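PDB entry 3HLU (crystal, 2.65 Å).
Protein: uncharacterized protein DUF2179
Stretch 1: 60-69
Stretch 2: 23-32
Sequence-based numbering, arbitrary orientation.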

# COMPACT_ATOMS: atom_id res chain seq x y z
N VAL A 60 -2.68 -1.64 16.98
CA VAL A 60 -2.23 -2.86 17.61
C VAL A 60 -3.33 -3.92 17.60
O VAL A 60 -3.07 -5.10 17.35
CB VAL A 60 -1.76 -2.59 19.04
CG1 VAL A 60 -1.43 -3.89 19.74
CG2 VAL A 60 -0.56 -1.65 19.01
N LYS A 61 -4.56 -3.51 17.86
CA LYS A 61 -5.66 -4.47 17.80
C LYS A 61 -5.80 -5.02 16.39
O LYS A 61 -6.01 -6.21 16.20
CB LYS A 61 -6.97 -3.84 18.28
CG LYS A 61 -6.94 -3.29 19.71
CD LYS A 61 -8.37 -3.15 20.28
CE LYS A 61 -8.42 -2.23 21.51
NZ LYS A 61 -8.20 -0.78 21.20
N VAL A 62 -5.68 -4.14 15.41
CA VAL A 62 -5.84 -4.51 14.01
C VAL A 62 -4.75 -5.48 13.59
O VAL A 62 -5.01 -6.49 12.97
CB VAL A 62 -5.80 -3.27 13.09
CG1 VAL A 62 -5.53 -3.67 11.65
CG2 VAL A 62 -7.09 -2.50 13.19
N ARG A 63 -3.53 -5.14 13.95
CA ARG A 63 -2.40 -6.01 13.69
C ARG A 63 -2.64 -7.44 14.20
O ARG A 63 -2.30 -8.41 13.54
CB ARG A 63 -1.15 -5.44 14.33
CG ARG A 63 0.07 -5.98 13.69
CD ARG A 63 1.28 -5.76 14.55
NE ARG A 63 2.47 -5.85 13.72
CZ ARG A 63 3.58 -5.17 13.97
NH1 ARG A 63 3.62 -4.36 15.03
NH2 ARG A 63 4.63 -5.29 13.16
N ASN A 64 -3.22 -7.56 15.39
CA ASN A 64 -3.49 -8.86 15.97
C ASN A 64 -4.59 -9.59 15.24
O ASN A 64 -4.66 -10.81 15.23
CB ASN A 64 -3.81 -8.73 17.45
CG ASN A 64 -2.56 -8.42 18.27
OD1 ASN A 64 -1.44 -8.44 17.74
ND2 ASN A 64 -2.74 -8.13 19.56
N LEU A 65 -5.44 -8.81 14.61
CA LEU A 65 -6.50 -9.37 13.83
C LEU A 65 -5.93 -9.92 12.54
O LEU A 65 -6.43 -10.89 11.99
CB LEU A 65 -7.53 -8.28 13.58
CG LEU A 65 -8.47 -8.41 12.40
CD1 LEU A 65 -9.39 -9.59 12.59
CD2 LEU A 65 -9.26 -7.11 12.28
N LEU A 66 -4.86 -9.30 12.06
CA LEU A 66 -4.22 -9.75 10.83
C LEU A 66 -3.61 -11.12 11.04
O LEU A 66 -3.80 -12.03 10.22
CB LEU A 66 -3.11 -8.78 10.43
CG LEU A 66 -3.56 -7.39 10.02
CD1 LEU A 66 -2.40 -6.58 9.44
CD2 LEU A 66 -4.71 -7.54 9.04
N LYS A 67 -2.87 -11.25 12.13
CA LYS A 67 -2.27 -12.52 12.51
C LYS A 67 -3.33 -13.61 12.43
O LYS A 67 -3.07 -14.73 12.01
CB LYS A 67 -1.70 -12.43 13.92
CG LYS A 67 -0.49 -11.49 14.01
CD LYS A 67 -0.05 -11.21 15.45
CE LYS A 67 0.87 -10.00 15.48
NZ LYS A 67 1.17 -9.50 16.86
N GLU A 68 -4.54 -13.24 12.79
CA GLU A 68 -5.61 -14.20 12.92
C GLU A 68 -6.25 -14.57 11.58
O GLU A 68 -7.01 -15.53 11.51
CB GLU A 68 -6.66 -13.61 13.87
CG GLU A 68 -7.80 -14.53 14.26
CD GLU A 68 -8.34 -14.22 15.66
OE1 GLU A 68 -7.79 -13.31 16.35
OE2 GLU A 68 -9.31 -14.91 16.09
N VAL A 69 -5.95 -13.83 10.52
CA VAL A 69 -6.70 -14.01 9.28
C VAL A 69 -5.80 -14.21 8.09
O VAL A 69 -6.03 -15.12 7.28
CB VAL A 69 -7.56 -12.79 8.98
CG1 VAL A 69 -8.22 -12.94 7.62
CG2 VAL A 69 -8.58 -12.60 10.06
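Stretch 2 23-32: DRMLQELDLG

Stretch 2 enters as a helix already under way at Asp 23 and is helical through Gln 27 at least, with phi/psi near -70/-40 over most of that span; Asp 30 to Gly 32 are loop or turn. It lies across helix 60-67 of the same chain. The N-to-C directions of the two helices make an angle of 130°, so they run obliquely antiparallel, and their axes approach no closer than 10.9 Å. The nearest CA pairs fix the register: Val 62 CA is 7.3 Å from Met 25 CA, and Lys 61 CA is 8.2 Å from Leu 29 CA. Together the stretches bury 401 Å².

Asp 23 is out of reach of stretch 1. Arg 24 follows with its CA-to-CB bond directed toward stretch 1 and the largest covered area of any residue here, 92 Å². With chi angles m, t, p and a chi4 of -175°, its guanidinium presents one face to Leu 65, whose CD1 lies over it, 3.6 Å from Arg 24 NE. Glu 68 CG approaches the edge of the group, 3.3 Å from Arg 24 NH1, and Val 69 CG2 is 3.6 Å from Arg 24 NH1 as well. The charge is answered from both stretches: Arg 24 NH2 forms a salt bridge with Glu 68 OE2 at 3.3 Å, whose hydrogen bond is weak, and another with Glu 28 OE1 at 3.2 Å, one turn along its own helix.

Met 25, modelled as selenomethionine, leaves its CA sideways, but the end of the side chain comes nearer. Met 25 CG packs 3.5 Å from Leu 65 CD2 and Met 25 CE 3.7 Å from Val 62 CG2, so one side chain, with chi1 m, chi2 t and chi3 p, meets residues three apart on the facing helix. Leu 26 and Gln 27 are exposed and out of reach. The CA-to-CB bond of Glu 28 points toward stretch 1, yet the residue makes no contact with it; it pairs instead with Arg 24 in the salt bridge already described.

Leu 29, at phi/psi -126/2, is also directed toward stretch 1. Leu 29 CD1 lies 4.2 Å from Val 62 CG2 and 4.4 Å from Leu 65 CD2, while Leu 29 CD2 is 4.1 Å from Lys 61 CD, a contact with the aliphatic part of a lysine whose end leads away. Asp 30 takes positive phi (54/26) and is out of reach. The chain then extends at Leu 31 (-83/137): Leu 31 N bonds back to Met 25 O at 3.1 Å, and Leu 31 CD1 reaches Val 62 CG2 at 3.9 Å. Gly 32 makes no contact.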

# COMPACT_ATOMS: atom_id res chain seq x y z
N ASP A 23 -14.56 -6.90 7.37
CA ASP A 23 -15.79 -7.19 8.11
C ASP A 23 -15.52 -7.31 9.61
O ASP A 23 -16.25 -6.72 10.41
CB ASP A 23 -16.50 -8.45 7.58
CG ASP A 23 -17.19 -8.22 6.22
OD1 ASP A 23 -17.34 -7.04 5.79
OD2 ASP A 23 -17.58 -9.23 5.57
N ARG A 24 -14.49 -8.05 9.98
CA ARG A 24 -14.14 -8.21 11.38
C ARG A 24 -13.68 -6.91 12.02
O ARG A 24 -13.81 -6.73 13.23
CB ARG A 24 -13.07 -9.29 11.56
CG ARG A 24 -13.52 -10.68 11.18
CD ARG A 24 -12.52 -11.74 11.61
NE ARG A 24 -12.25 -11.70 13.05
CZ ARG A 24 -11.34 -12.46 13.67
NH1 ARG A 24 -10.60 -13.32 12.97
NH2 ARG A 24 -11.16 -12.36 14.98
N MSE A 25 -13.15 -6.00 11.22
CA MSE A 25 -12.72 -4.71 11.73
C MSE A 25 -13.94 -3.91 12.15
O MSE A 25 -13.92 -3.21 13.18
CB MSE A 25 -11.94 -3.94 10.67
CG MSE A 25 -10.47 -4.28 10.60
SE MSE A 25 -9.56 -3.31 9.18
CE MSE A 25 -9.09 -1.68 10.13
N LEU A 26 -14.99 -4.03 11.35
CA LEU A 26 -16.27 -3.37 11.58
C LEU A 26 -17.07 -4.01 12.70
O LEU A 26 -17.73 -3.31 13.47
CB LEU A 26 -17.13 -3.41 10.32
CG LEU A 26 -18.61 -3.17 10.64
CD1 LEU A 26 -18.83 -1.72 11.10
CD2 LEU A 26 -19.53 -3.50 9.47
N GLN A 27 -17.06 -5.33 12.78
CA GLN A 27 -17.90 -6.02 13.74
C GLN A 27 -17.30 -5.92 15.12
O GLN A 27 -17.99 -5.55 16.07
CB GLN A 27 -18.10 -7.48 13.35
CG GLN A 27 -19.22 -7.67 12.32
CD GLN A 27 -18.97 -8.85 11.39
OE1 GLN A 27 -18.06 -9.69 11.63
NE2 GLN A 27 -19.75 -8.92 10.31
N GLU A 28 -16.01 -6.21 15.23
CA GLU A 28 -15.39 -6.41 16.52
C GLU A 28 -14.63 -5.21 17.04
O GLU A 28 -14.29 -5.15 18.22
CB GLU A 28 -14.48 -7.63 16.47
CG GLU A 28 -15.25 -8.89 16.13
CD GLU A 28 -14.38 -9.96 15.51
OE1 GLU A 28 -13.15 -9.91 15.74
OE2 GLU A 28 -14.93 -10.83 14.79
N LEU A 29 -14.34 -4.25 16.16
CA LEU A 29 -13.66 -3.02 16.55
C LEU A 29 -14.43 -1.75 16.14
O LEU A 29 -14.00 -0.63 16.38
CB LEU A 29 -12.24 -3.01 16.01
CG LEU A 29 -11.48 -4.31 16.26
CD1 LEU A 29 -10.13 -4.29 15.53
CD2 LEU A 29 -11.30 -4.58 17.75
N ASP A 30 -15.60 -1.94 15.53
CA ASP A 30 -16.47 -0.82 15.16
C ASP A 30 -15.76 0.23 14.33
O ASP A 30 -16.13 1.40 14.33
CB ASP A 30 -17.07 -0.15 16.41
CG ASP A 30 -17.72 -1.15 17.34
OD1 ASP A 30 -18.93 -1.48 17.11
OD2 ASP A 30 -17.03 -1.61 18.29
N LEU A 31 -14.73 -0.20 13.61
CA LEU A 31 -13.95 0.71 12.79
C LEU A 31 -14.63 0.94 11.48
O LEU A 31 -15.15 -0.01 10.87
CB LEU A 31 -12.55 0.16 12.54
CG LEU A 31 -11.62 0.23 13.74
CD1 LEU A 31 -10.49 -0.68 13.48
CD2 LEU A 31 -11.16 1.66 13.94
N GLY A 32 -14.66 2.20 11.06
CA GLY A 32 -15.16 2.56 9.75
C GLY A 32 -14.04 2.56 8.72
O GLY A 32 -13.01 3.22 8.90